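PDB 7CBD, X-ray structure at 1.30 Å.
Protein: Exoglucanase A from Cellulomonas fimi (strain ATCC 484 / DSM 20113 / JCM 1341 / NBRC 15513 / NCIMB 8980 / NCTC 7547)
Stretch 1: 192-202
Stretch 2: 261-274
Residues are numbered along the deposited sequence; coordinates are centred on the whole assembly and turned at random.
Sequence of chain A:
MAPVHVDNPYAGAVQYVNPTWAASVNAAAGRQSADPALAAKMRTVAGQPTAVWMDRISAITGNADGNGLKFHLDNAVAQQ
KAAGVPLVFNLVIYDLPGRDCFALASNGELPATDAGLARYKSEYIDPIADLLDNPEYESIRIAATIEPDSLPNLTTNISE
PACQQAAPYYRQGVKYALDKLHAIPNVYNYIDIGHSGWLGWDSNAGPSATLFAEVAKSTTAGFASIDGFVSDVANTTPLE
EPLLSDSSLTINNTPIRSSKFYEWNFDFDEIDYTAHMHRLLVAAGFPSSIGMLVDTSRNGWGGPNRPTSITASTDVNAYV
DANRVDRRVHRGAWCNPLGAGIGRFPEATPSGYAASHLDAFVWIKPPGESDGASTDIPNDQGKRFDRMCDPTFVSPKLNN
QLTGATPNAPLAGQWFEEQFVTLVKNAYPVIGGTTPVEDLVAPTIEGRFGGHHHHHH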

# COMPACT_ATOMS: atom_id res chain seq x y z
N ASP A 192 -6.55 -6.62 -0.38
CA ASP A 192 -5.13 -6.47 -0.68
C ASP A 192 -4.61 -7.69 -1.44
O ASP A 192 -4.92 -8.84 -1.09
CB ASP A 192 -4.35 -6.32 0.62
CG ASP A 192 -2.89 -6.11 0.37
OD1 ASP A 192 -2.53 -4.93 0.20
OD2 ASP A 192 -2.13 -7.10 0.30
N ILE A 193 -3.80 -7.45 -2.46
CA ILE A 193 -3.23 -8.54 -3.26
C ILE A 193 -1.71 -8.51 -3.30
O ILE A 193 -1.09 -8.95 -4.28
CB ILE A 193 -3.86 -8.64 -4.66
CG1 ILE A 193 -3.62 -7.37 -5.48
CG2 ILE A 193 -5.33 -8.99 -4.55
CD1 ILE A 193 -3.77 -7.59 -6.97
N GLY A 194 -1.07 -8.02 -2.24
CA GLY A 194 0.38 -8.03 -2.25
C GLY A 194 0.91 -7.21 -3.41
O GLY A 194 0.38 -6.15 -3.75
N HIS A 195 1.98 -7.70 -4.03
CA HIS A 195 2.61 -7.02 -5.15
C HIS A 195 3.35 -8.06 -5.98
O HIS A 195 3.49 -9.21 -5.58
CB HIS A 195 3.57 -5.92 -4.68
CG HIS A 195 4.77 -6.43 -3.93
ND1 HIS A 195 6.04 -6.44 -4.47
CD2 HIS A 195 4.88 -6.98 -2.70
CE1 HIS A 195 6.88 -6.95 -3.60
NE2 HIS A 195 6.21 -7.29 -2.51
N SER A 196 3.86 -7.63 -7.14
CA SER A 196 4.45 -8.59 -8.06
C SER A 196 5.70 -9.26 -7.50
O SER A 196 6.00 -10.39 -7.87
CB SER A 196 4.76 -7.95 -9.41
OG SER A 196 5.60 -6.81 -9.28
N GLY A 197 6.45 -8.57 -6.64
CA GLY A 197 7.64 -9.16 -6.06
C GLY A 197 7.36 -10.23 -5.03
O GLY A 197 8.30 -10.86 -4.52
N TRP A 198 6.09 -10.44 -4.69
CA TRP A 198 5.66 -11.50 -3.78
C TRP A 198 4.87 -12.57 -4.51
O TRP A 198 5.14 -13.77 -4.33
CB TRP A 198 4.81 -10.86 -2.68
CG TRP A 198 4.33 -11.77 -1.57
CD1 TRP A 198 4.69 -13.07 -1.33
CD2 TRP A 198 3.38 -11.42 -0.56
NE1 TRP A 198 4.03 -13.54 -0.21
CE2 TRP A 198 3.22 -12.54 0.27
CE3 TRP A 198 2.66 -10.25 -0.27
CZ2 TRP A 198 2.37 -12.54 1.37
CZ3 TRP A 198 1.81 -10.25 0.81
CH2 TRP A 198 1.67 -11.39 1.62
N LEU A 199 3.94 -12.18 -5.38
CA LEU A 199 2.97 -13.11 -5.94
C LEU A 199 3.00 -13.20 -7.46
O LEU A 199 2.12 -13.84 -8.04
CB LEU A 199 1.55 -12.76 -5.45
CG LEU A 199 1.40 -12.64 -3.93
CD1 LEU A 199 0.04 -12.09 -3.57
CD2 LEU A 199 1.67 -14.00 -3.27
N GLY A 200 3.98 -12.60 -8.13
CA GLY A 200 3.96 -12.57 -9.58
C GLY A 200 4.19 -13.92 -10.24
O GLY A 200 3.70 -14.15 -11.36
N TRP A 201 4.94 -14.81 -9.59
CA TRP A 201 5.15 -16.16 -10.11
C TRP A 201 3.82 -16.87 -10.27
O TRP A 201 2.95 -16.78 -9.40
CB TRP A 201 6.02 -16.96 -9.13
CG TRP A 201 7.39 -16.37 -8.93
CD1 TRP A 201 8.53 -16.69 -9.63
CD2 TRP A 201 7.77 -15.36 -7.99
NE1 TRP A 201 9.58 -15.94 -9.18
CE2 TRP A 201 9.15 -15.12 -8.16
CE3 TRP A 201 7.09 -14.65 -7.00
CZ2 TRP A 201 9.85 -14.19 -7.40
CZ3 TRP A 201 7.78 -13.71 -6.24
CH2 TRP A 201 9.15 -13.49 -6.45
N ASP A 202 3.67 -17.61 -11.38
CA ASP A 202 2.46 -18.42 -11.58
C ASP A 202 2.18 -19.31 -10.38
O ASP A 202 1.02 -19.49 -9.98
CB ASP A 202 2.62 -19.31 -12.81
CG ASP A 202 2.47 -18.56 -14.12
OD1 ASP A 202 2.12 -17.37 -14.11
OD2 ASP A 202 2.69 -19.19 -15.18
N PHE A 261 17.69 -10.63 -9.73
CA PHE A 261 16.66 -9.74 -9.22
C PHE A 261 15.26 -10.29 -9.44
O PHE A 261 14.37 -10.06 -8.60
CB PHE A 261 16.79 -8.36 -9.86
CG PHE A 261 15.97 -7.30 -9.19
CD1 PHE A 261 16.31 -6.83 -7.93
CD2 PHE A 261 14.84 -6.78 -9.81
CE1 PHE A 261 15.56 -5.84 -7.32
CE2 PHE A 261 14.08 -5.79 -9.20
CZ PHE A 261 14.44 -5.33 -7.95
N TYR A 262 15.02 -11.01 -10.54
CA TYR A 262 13.65 -11.40 -10.85
C TYR A 262 13.32 -12.86 -10.52
O TYR A 262 12.14 -13.18 -10.38
CB TYR A 262 13.26 -11.05 -12.29
CG TYR A 262 13.10 -9.57 -12.51
CD1 TYR A 262 12.19 -8.83 -11.76
CD2 TYR A 262 13.88 -8.90 -13.44
CE1 TYR A 262 12.05 -7.47 -11.95
CE2 TYR A 262 13.75 -7.54 -13.64
CZ TYR A 262 12.84 -6.83 -12.90
OH TYR A 262 12.72 -5.47 -13.10
N GLU A 263 14.32 -13.74 -10.41
CA GLU A 263 14.07 -15.11 -9.94
C GLU A 263 13.00 -15.82 -10.77
O GLU A 263 12.15 -16.54 -10.23
CB GLU A 263 13.71 -15.14 -8.45
CG GLU A 263 14.77 -14.57 -7.52
CD GLU A 263 14.34 -14.51 -6.05
OE1 GLU A 263 13.12 -14.52 -5.77
OE2 GLU A 263 15.23 -14.42 -5.18
N TRP A 264 13.02 -15.60 -12.08
CA TRP A 264 12.14 -16.23 -13.08
C TRP A 264 10.72 -15.64 -13.13
O TRP A 264 9.90 -16.12 -13.92
CB TRP A 264 12.09 -17.76 -13.00
CG TRP A 264 13.43 -18.43 -13.16
CD1 TRP A 264 14.32 -18.75 -12.16
CD2 TRP A 264 14.05 -18.87 -14.38
NE1 TRP A 264 15.43 -19.35 -12.69
CE2 TRP A 264 15.29 -19.44 -14.05
CE3 TRP A 264 13.66 -18.83 -15.72
CZ2 TRP A 264 16.15 -19.97 -15.01
CZ3 TRP A 264 14.52 -19.36 -16.67
CH2 TRP A 264 15.75 -19.92 -16.31
N ASN A 265 10.42 -14.62 -12.34
CA ASN A 265 9.11 -13.97 -12.35
C ASN A 265 8.92 -13.22 -13.67
O ASN A 265 9.81 -12.51 -14.12
CB ASN A 265 9.13 -12.97 -11.19
CG ASN A 265 7.76 -12.50 -10.76
OD1 ASN A 265 6.78 -12.53 -11.51
ND2 ASN A 265 7.68 -12.04 -9.52
N PHE A 266 7.73 -13.36 -14.28
CA PHE A 266 7.39 -12.59 -15.48
C PHE A 266 6.82 -11.21 -15.17
O PHE A 266 6.67 -10.40 -16.09
CB PHE A 266 6.34 -13.31 -16.33
CG PHE A 266 6.90 -14.41 -17.19
CD1 PHE A 266 7.51 -14.13 -18.40
CD2 PHE A 266 6.77 -15.73 -16.80
CE1 PHE A 266 8.01 -15.16 -19.19
CE2 PHE A 266 7.25 -16.76 -17.59
CZ PHE A 266 7.87 -16.46 -18.79
N ASP A 267 6.47 -10.92 -13.91
CA ASP A 267 5.83 -9.66 -13.56
C ASP A 267 6.88 -8.76 -12.93
O ASP A 267 7.22 -8.90 -11.75
CB ASP A 267 4.66 -9.87 -12.59
CG ASP A 267 3.48 -10.60 -13.21
OD1 ASP A 267 3.49 -10.88 -14.43
OD2 ASP A 267 2.52 -10.89 -12.47
N PHE A 268 7.38 -7.81 -13.72
CA PHE A 268 8.41 -6.88 -13.28
C PHE A 268 7.83 -5.61 -12.66
O PHE A 268 8.59 -4.80 -12.11
CB PHE A 268 9.26 -6.41 -14.47
CG PHE A 268 10.13 -7.48 -15.11
CD1 PHE A 268 10.20 -8.78 -14.63
CD2 PHE A 268 10.90 -7.14 -16.21
CE1 PHE A 268 11.02 -9.72 -15.24
CE2 PHE A 268 11.72 -8.07 -16.82
CZ PHE A 268 11.78 -9.36 -16.34
N ASP A 269 6.53 -5.40 -12.76
CA ASP A 269 5.95 -4.14 -12.30
C ASP A 269 4.47 -4.36 -12.02
O ASP A 269 3.91 -5.43 -12.29
CB ASP A 269 6.19 -3.00 -13.30
CG ASP A 269 5.67 -3.30 -14.70
OD1 ASP A 269 4.53 -3.80 -14.80
OD2 ASP A 269 6.38 -3.01 -15.68
N GLU A 270 3.84 -3.32 -11.47
CA GLU A 270 2.49 -3.47 -10.96
C GLU A 270 1.43 -3.33 -12.04
O GLU A 270 0.33 -3.87 -11.87
CB GLU A 270 2.25 -2.51 -9.79
CG GLU A 270 3.12 -2.83 -8.57
CD GLU A 270 2.87 -4.23 -8.03
OE1 GLU A 270 1.83 -4.44 -7.38
OE2 GLU A 270 3.72 -5.12 -8.26
N ILE A 271 1.72 -2.62 -13.13
CA ILE A 271 0.81 -2.65 -14.27
C ILE A 271 0.66 -4.08 -14.78
O ILE A 271 -0.46 -4.57 -14.98
CB ILE A 271 1.29 -1.69 -15.38
CG1 ILE A 271 1.10 -0.23 -14.95
CG2 ILE A 271 0.57 -1.98 -16.70
CD1 ILE A 271 -0.33 0.14 -14.63
N ASP A 272 1.77 -4.77 -14.97
CA ASP A 272 1.69 -6.14 -15.45
C ASP A 272 1.06 -7.06 -14.41
O ASP A 272 0.29 -7.96 -14.75
CB ASP A 272 3.07 -6.64 -15.87
CG ASP A 272 3.62 -5.86 -17.07
OD1 ASP A 272 2.84 -5.17 -17.75
OD2 ASP A 272 4.84 -5.93 -17.32
N TYR A 273 1.35 -6.82 -13.13
CA TYR A 273 0.82 -7.66 -12.07
C TYR A 273 -0.69 -7.51 -11.94
O TYR A 273 -1.40 -8.51 -11.82
CB TYR A 273 1.53 -7.33 -10.75
CG TYR A 273 1.00 -8.12 -9.58
CD1 TYR A 273 1.09 -9.51 -9.57
CD2 TYR A 273 0.40 -7.49 -8.51
CE1 TYR A 273 0.58 -10.25 -8.51
CE2 TYR A 273 -0.11 -8.21 -7.45
CZ TYR A 273 -0.02 -9.59 -7.46
OH TYR A 273 -0.54 -10.33 -6.43
N THR A 274 -1.21 -6.28 -12.00
CA THR A 274 -2.66 -6.10 -11.90
C THR A 274 -3.38 -6.72 -13.10
O THR A 274 -4.47 -7.29 -12.94
CB THR A 274 -3.04 -4.63 -11.71
OG1 THR A 274 -2.39 -3.82 -12.69
CG2 THR A 274 -2.65 -4.14 -10.31
O HOH W 1 5.33 -14.88 -13.51

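Contact between residues 192-202 and 261-274 of exoglucanase A, two stretches of one chain that bury 637 Å² between them, both sides summed. Backbones come close at three points, the CA atoms of Ser-196 and Tyr-273 lying 5.5 Å apart, those of Gly-200 and Asp-267 5.3 Å, and those of Trp-201 and Asn-265 5.0 Å.

A carboxylate takes two hydrogen bonds: the short helix that starts at Ser-196 meets the side chain of Glu-270, which leaves its own helix sideways and bends, with chi1 and chi2 both m, so that its end comes nearer. Glu-270 OE2 accepts from Ser-196 N (2.8 Å) and also from Ser-196 OG (2.7 Å). One oxygen thus takes both donors of a serine whose chi1 is p, and a small hydroxyl side chain suits this close packing: Ser-196 CB lies only 3.6 Å from Tyr-273 CB. Glu-270 OE1 rests 3.5 Å from His-195 CB and is hydrogen-bonded elsewhere in the structure.

Three side chains each reach a main-chain oxygen of the other stretch through a hydrogen bond. Tyr-273, pointing toward stretch 1 with chi1 t, extends its ring so that OH donates to Ile-193 O at 2.6 Å. Asn-265 ND2 donates to Ser-196 O (2.9 Å), an oxygen that also accepts from Gly-200 N (3.0 Å) in its own stretch. The other end of the amide serves its own stretch, Asn-265 OD1 accepting from Asp-267 N at 2.9 Å; asparagine, with a donor and an acceptor on one short side chain, fits both tasks. Trp-201 NE1 donates to Glu-263 O (2.8 Å), nearly straight at 165°, with that oxygen at the ring edge. The carbonyl belongs to the type I' turn from Tyr-262 to Asn-265, which is closed by Asn-265 N to Tyr-262 O (3.0 Å).

In the ring and apolar packing, Tyr-273, with 106 Å² covered, loses the most surface. Ser-196 N and the His-195 carbonyl carbon lie over one face of its ring; Ile-193 CD1 packs 3.7 Å from Tyr-273 CE2, and Leu-199 CB lies 4.1 Å from Tyr-273 CZ. The aromatic ring therefore fills a buried pocket while its hydroxyl meets a polar atom. Trp-201 follows with 89 Å²; Asn-265 CB sits over one face of its indole, 3.9 Å from the centroid of the five-membered ring, as a CH-pi contact.

Gly-200 allows the two stretches to meet tightly. An ideal CB there would point toward stretch 2, clashing with Asn-265 OD1 at 2.5 Å and lying a tight 3.1 Å from Asp-267 CB. As it is, Gly-200 CA comes within 3.6 Å of Asp-267 OD2.

Water 1 bridges the two backbones, donating to Gly-200 O (2.8 Å) and accepting from Phe-266 N (2.9 Å).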